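Local coordinates for peptidoglycan synthetase penicillin-binding protein 3 (Bifidobacterium adolescentis, PDB 4YE5) that probably binds penicillin and probably cross-links peptidoglycan, like other members of the transpeptidase family, at residues 282-287 and 400-405; 337-342 and 463-468. All coordinates share one frame; numbering follows the deposited sequence.

Contact 1. Residues 282-287 and 400-405. With GOL (glycerol), chain E.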
loop_
_atom_site.group_PDB
_atom_site.type_symbol
_atom_site.label_atom_id
_atom_site.label_comp_id
_atom_site.label_asym_id
_atom_site.label_seq_id
_atom_site.Cartn_x
_atom_site.Cartn_y
_atom_site.Cartn_z
ATOM N N THR A 282 -8.486 11.960 3.860
ATOM C CA THR A 282 -7.859 12.898 4.780
ATOM C C THR A 282 -8.925 13.510 5.682
ATOM O O THR A 282 -10.090 13.555 5.324
ATOM C CB THR A 282 -7.084 14.029 4.059
ATOM O OG1 THR A 282 -7.998 14.821 3.296
ATOM C CG2 THR A 282 -6.005 13.453 3.126
ATOM N N PHE A 283 -8.518 13.972 6.857
ATOM C CA PHE A 283 -9.460 14.446 7.865
ATOM C C PHE A 283 -8.674 15.207 8.916
ATOM O O PHE A 283 -7.455 15.004 9.058
ATOM C CB PHE A 283 -10.151 13.251 8.541
ATOM C CG PHE A 283 -9.183 12.155 8.965
ATOM C CD1 PHE A 283 -8.595 12.168 10.213
ATOM C CD2 PHE A 283 -8.838 11.136 8.075
ATOM C CE1 PHE A 283 -7.694 11.160 10.591
ATOM C CE2 PHE A 283 -7.951 10.122 8.444
ATOM C CZ PHE A 283 -7.371 10.136 9.685
ATOM N N GLU A 284 -9.365 16.061 9.664
ATOM C CA GLU A 284 -8.759 16.695 10.821
ATOM C C GLU A 284 -8.626 15.637 11.878
ATOM O O GLU A 284 -9.567 14.861 12.095
ATOM C CB GLU A 284 -9.621 17.860 11.340
ATOM C CG GLU A 284 -9.718 19.047 10.380
ATOM C CD GLU A 284 -10.781 20.046 10.829
ATOM O OE1 GLU A 284 -11.967 19.656 10.929
ATOM O OE2 GLU A 284 -10.430 21.210 11.097
ATOM N N PRO A 285 -7.456 15.584 12.548
ATOM C CA PRO A 285 -7.233 14.542 13.553
ATOM C C PRO A 285 -7.919 14.839 14.895
ATOM O O PRO A 285 -7.986 13.938 15.720
ATOM C CB PRO A 285 -5.708 14.541 13.720
ATOM C CG PRO A 285 -5.319 15.978 13.461
ATOM C CD PRO A 285 -6.263 16.429 12.345
ATOM N N GLY A 286 -8.405 16.063 15.108
ATOM C CA GLY A 286 -9.000 16.413 16.387
ATOM C C GLY A 286 -8.009 16.271 17.543
ATOM O O GLY A 286 -6.805 16.462 17.364
ATOM N N SER A 287 -8.503 15.881 18.714
ATOM C CA SER A 287 -7.715 15.928 19.953
ATOM C C SER A 287 -6.429 15.073 19.936
ATOM O O SER A 287 -5.491 15.346 20.683
ATOM C CB SER A 287 -8.613 15.584 21.161
ATOM O OG SER A 287 -7.897 15.679 22.399
ATOM N N PHE A 400 -5.216 22.005 18.848
ATOM C CA PHE A 400 -6.025 20.825 19.159
ATOM C C PHE A 400 -6.574 20.060 17.954
ATOM O O PHE A 400 -7.697 19.561 17.974
ATOM C CB PHE A 400 -7.111 21.113 20.213
ATOM C CG PHE A 400 -7.865 22.405 20.013
ATOM C CD1 PHE A 400 -9.014 22.445 19.230
ATOM C CD2 PHE A 400 -7.460 23.561 20.663
ATOM C CE1 PHE A 400 -9.733 23.638 19.085
ATOM C CE2 PHE A 400 -8.161 24.753 20.513
ATOM C CZ PHE A 400 -9.305 24.789 19.725
ATOM N N GLY A 401 -5.751 19.939 16.916
ATOM C CA GLY A 401 -6.063 19.049 15.814
ATOM C C GLY A 401 -7.131 19.550 14.870
ATOM O O GLY A 401 -7.756 18.742 14.201
ATOM N N GLN A 402 -7.331 20.871 14.802
ATOM C CA GLN A 402 -8.299 21.453 13.864
ATOM C C GLN A 402 -7.642 22.430 12.896
ATOM O O GLN A 402 -6.679 23.127 13.238
ATOM C CB GLN A 402 -9.444 22.161 14.606
ATOM C CG GLN A 402 -10.330 21.229 15.430
ATOM C CD GLN A 402 -11.423 21.970 16.185
ATOM O OE1 GLN A 402 -11.726 23.127 15.887
ATOM N NE2 GLN A 402 -12.008 21.312 17.176
ATOM N N GLY A 403 -8.175 22.488 11.684
ATOM C CA GLY A 403 -7.740 23.466 10.700
ATOM C C GLY A 403 -6.570 22.980 9.852
ATOM O O GLY A 403 -6.011 23.739 9.058
ATOM N N TYR A 404 -6.191 21.721 10.041
ATOM C CA TYR A 404 -5.221 21.056 9.172
ATOM C C TYR A 404 -5.679 19.624 9.039
ATOM O O TYR A 404 -6.460 19.158 9.867
ATOM C CB TYR A 404 -3.801 21.123 9.733
ATOM C CG TYR A 404 -3.525 20.358 11.031
ATOM C CD1 TYR A 404 -3.089 19.028 11.004
ATOM C CD2 TYR A 404 -3.633 20.983 12.273
ATOM C CE1 TYR A 404 -2.794 18.338 12.180
ATOM C CE2 TYR A 404 -3.347 20.293 13.461
ATOM C CZ TYR A 404 -2.928 18.974 13.402
ATOM O OH TYR A 404 -2.633 18.288 14.566
ATOM N N THR A 405 -5.243 18.931 7.991
ATOM C CA THR A 405 -5.746 17.577 7.765
ATOM C C THR A 405 -4.606 16.582 7.611
ATOM O O THR A 405 -3.509 16.953 7.187
ATOM C CB THR A 405 -6.548 17.476 6.474
ATOM O OG1 THR A 405 -5.674 17.793 5.379
ATOM C CG2 THR A 405 -7.757 18.437 6.503
HETATM C C1 GOL E . -9.190 22.195 6.300
HETATM O O1 GOL E . -7.814 22.487 6.436
HETATM C C2 GOL E . -9.679 21.406 7.515
HETATM O O2 GOL E . -9.676 22.247 8.643
HETATM C C3 GOL E . -11.098 20.877 7.307
HETATM O O3 GOL E . -11.133 19.992 6.211
HETATM O O HOH W 1 -7.042 17.264 3.074
#
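E284 sets its CG anti to the carbonyl carbon (chi1 -67°) and runs extended beyond it, which carries the carboxylate across to the backbone of G403. Y404, with chi1 at 66°, sends its side chain across that of P285 at about a right angle. Both residues belong to loops of the penicillin-binding transpeptidase fold, and 282-287 ends at S287, probably the SxxK serine and active-site nucleophile, whose OG is bonded to K486 and K290.

The carboxylate is gripped at one oxygen: G403 N donates to the anti lone pair of E284 OE2 at 2.7 Å, nearly straight at 161°, while a glycerol, probably from the crystallisation liquor, adds a second bond from its O2. Such gripping would be expected to stabilise the ionised form of E284. Beyond the carboxylate, G286 N donates to G401 O at 2.9 Å. The return contact is a CA-H...O approach of G401 CA to G286 O at 3.1 Å; the backbones pass this closely at a glycine with positive phi. P285 CG rests 3.7 Å from CE1 of the Y404 ring, and helix 408-419 covers P285 through L411. One water lies 2.6 Å from T282 OG1 and 2.7 Å from T405 OG1, which is also bonded to V383 N.

Contact 2. Residues 337-342 and 463-468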
loop_
_atom_site.group_PDB
_atom_site.type_symbol
_atom_site.label_atom_id
_atom_site.label_comp_id
_atom_site.label_asym_id
_atom_site.label_seq_id
_atom_site.Cartn_x
_atom_site.Cartn_y
_atom_site.Cartn_z
ATOM N N GLY A 337 -2.987 16.243 32.430
ATOM C CA GLY A 337 -4.441 16.148 32.539
ATOM C C GLY A 337 -5.192 16.878 31.434
ATOM O O GLY A 337 -6.268 16.451 31.016
ATOM N N ILE A 338 -4.638 17.993 30.960
ATOM C CA ILE A 338 -5.229 18.692 29.815
ATOM C C ILE A 338 -5.283 17.761 28.588
ATOM O O ILE A 338 -6.271 17.756 27.827
ATOM C CB ILE A 338 -4.476 20.020 29.506
ATOM C CG1 ILE A 338 -4.887 21.093 30.533
ATOM C CG2 ILE A 338 -4.754 20.495 28.069
ATOM C CD1 ILE A 338 -3.901 22.252 30.687
ATOM N N LEU A 339 -4.230 16.966 28.409
ATOM C CA LEU A 339 -4.195 15.967 27.341
ATOM C C LEU A 339 -5.257 14.887 27.595
ATOM O O LEU A 339 -6.081 14.574 26.730
ATOM C CB LEU A 339 -2.812 15.286 27.248
ATOM C CG LEU A 339 -2.733 14.260 26.103
ATOM C CD1 LEU A 339 -2.848 14.954 24.710
ATOM C CD2 LEU A 339 -1.510 13.313 26.169
ATOM N N GLU A 340 -5.211 14.320 28.795
ATOM C CA GLU A 340 -6.101 13.235 29.186
ATOM C C GLU A 340 -7.584 13.626 29.069
ATOM O O GLU A 340 -8.439 12.817 28.677
ATOM C CB GLU A 340 -5.796 12.825 30.627
ATOM C CG GLU A 340 -6.717 11.760 31.153
ATOM C CD GLU A 340 -7.185 12.042 32.566
ATOM O OE1 GLU A 340 -6.851 13.124 33.112
ATOM O OE2 GLU A 340 -7.892 11.178 33.126
ATOM N N GLN A 341 -7.880 14.875 29.398
ATOM C CA GLN A 341 -9.261 15.358 29.378
ATOM C C GLN A 341 -9.640 15.999 28.047
ATOM O O GLN A 341 -10.738 16.519 27.908
ATOM C CB GLN A 341 -9.478 16.355 30.514
ATOM C CG GLN A 341 -9.192 15.750 31.901
ATOM C CD GLN A 341 -10.398 15.013 32.466
ATOM O OE1 GLN A 341 -11.459 14.973 31.843
ATOM N NE2 GLN A 341 -10.241 14.437 33.649
ATOM N N SER A 342 -8.737 15.958 27.069
ATOM C CA SER A 342 -9.012 16.546 25.760
ATOM C C SER A 342 -9.445 18.020 25.866
ATOM O O SER A 342 -10.341 18.459 25.165
ATOM C CB SER A 342 -10.095 15.746 25.016
ATOM O OG SER A 342 -9.742 14.370 24.917
ATOM N N ASN A 463 3.878 8.644 28.853
ATOM C CA ASN A 463 3.296 8.588 30.187
ATOM C C ASN A 463 1.924 9.306 30.230
ATOM O O ASN A 463 0.950 8.779 30.763
ATOM C CB ASN A 463 4.291 9.203 31.179
ATOM C CG ASN A 463 3.877 9.025 32.638
ATOM O OD1 ASN A 463 2.742 9.305 33.019
ATOM N ND2 ASN A 463 4.817 8.574 33.462
ATOM N N ALA A 464 1.842 10.497 29.650
ATOM C CA ALA A 464 0.565 11.231 29.607
ATOM C C ALA A 464 -0.459 10.519 28.715
ATOM O O ALA A 464 -1.665 10.528 29.012
ATOM C CB ALA A 464 0.784 12.676 29.137
HETATM N N MSE A 465 0.011 9.900 27.630
HETATM C CA MSE A 465 -0.870 9.107 26.765
HETATM C C MSE A 465 -1.379 7.834 27.447
HETATM O O MSE A 465 -2.495 7.377 27.188
HETATM C CB MSE A 465 -0.214 8.758 25.416
HETATM C CG MSE A 465 0.021 9.962 24.513
HETATM SE SE MSE A 465 0.754 9.413 22.803
HETATM C CE MSE A 465 -0.813 8.410 22.137
ATOM N N GLU A 466 -0.563 7.263 28.319
ATOM C CA GLU A 466 -1.017 6.126 29.088
ATOM C C GLU A 466 -2.116 6.564 30.074
ATOM O O GLU A 466 -3.109 5.850 30.263
ATOM C CB GLU A 466 0.154 5.417 29.801
ATOM C CG GLU A 466 -0.325 4.340 30.764
ATOM C CD GLU A 466 0.719 3.270 31.074
ATOM O OE1 GLU A 466 1.909 3.458 30.739
ATOM O OE2 GLU A 466 0.333 2.235 31.658
ATOM N N SER A 467 -1.956 7.742 30.683
ATOM C CA SER A 467 -3.039 8.290 31.508
ATOM C C SER A 467 -4.272 8.561 30.636
ATOM O O SER A 467 -5.405 8.314 31.056
ATOM C CB SER A 467 -2.603 9.568 32.245
ATOM O OG SER A 467 -1.579 9.274 33.180
ATOM N N SER A 468 -4.056 9.039 29.413
ATOM C CA SER A 468 -5.178 9.270 28.490
ATOM C C SER A 468 -5.923 7.953 28.165
ATOM O O SER A 468 -7.141 7.944 28.103
ATOM C CB SER A 468 -4.708 9.959 27.185
ATOM O OG SER A 468 -4.084 11.226 27.465
HETATM O O HOH W 2 -8.105 10.582 27.021
HETATM O O HOH W 3 -6.460 8.837 33.554
#
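The CD2 branch of L339 meets the hydroxyl of S468 where two helices of the transpeptidase domain, 335-340 and 455-470, come into contact. L339 points its side chain at the second helix with CG anti to the backbone N (chi1 -178°), and its CD2 methyl does the touching: it reaches A464 CB at 3.8 Å and the CG of selenomethionine M465 at 4.0 Å. On the same methyl lies S468 OG, so a hydroxyl and two apolar groups share one leucine branch. L339 also touches K290, V291 and M294 of helix 290-299, where K290 is probably the lysine of the SxxK motif.

S468 turns its hydroxyl back along its own helix, donating to A464 O at 3.0 Å from above the carbonyl plane, while S468 N reaches that oxygen from the opposite face. A464 O thus takes two donors from S468; the hydroxyl, turned by its single bond to that oxygen, lies 3.3 Å from E340 CA. E340 runs alongside, its CG next to S467 O, and its carboxylate is held by H471 through OE2. No direct hydrogen bond joins the segments; two waters do this work. One donates to E340 O and S468 O, the other to S467 O and, at 2.8 Å, to E340 OE2.

Followed from the N terminus, the chain passes 282-287 just before helix 290-299, then 337-342 at the end of helix 335-340. It next returns through 400-405, which closes the loop of contact 1, and finally through 463-468 on helix 455-470, which closes that of contact 2. The segments alternate, so the two loops cross, and all four lie in the transpeptidase domain. Contact 1 joins the loops leading into helices 290-299 and 408-419; contact 2 pairs helices 335-340 and 455-470. Their centres lie about 18 Å apart, yet they touch through a weak contact of S287 OG with S342 OG, and K486 of strand 484-492 bridges them by bonding S287 OG and L339 O.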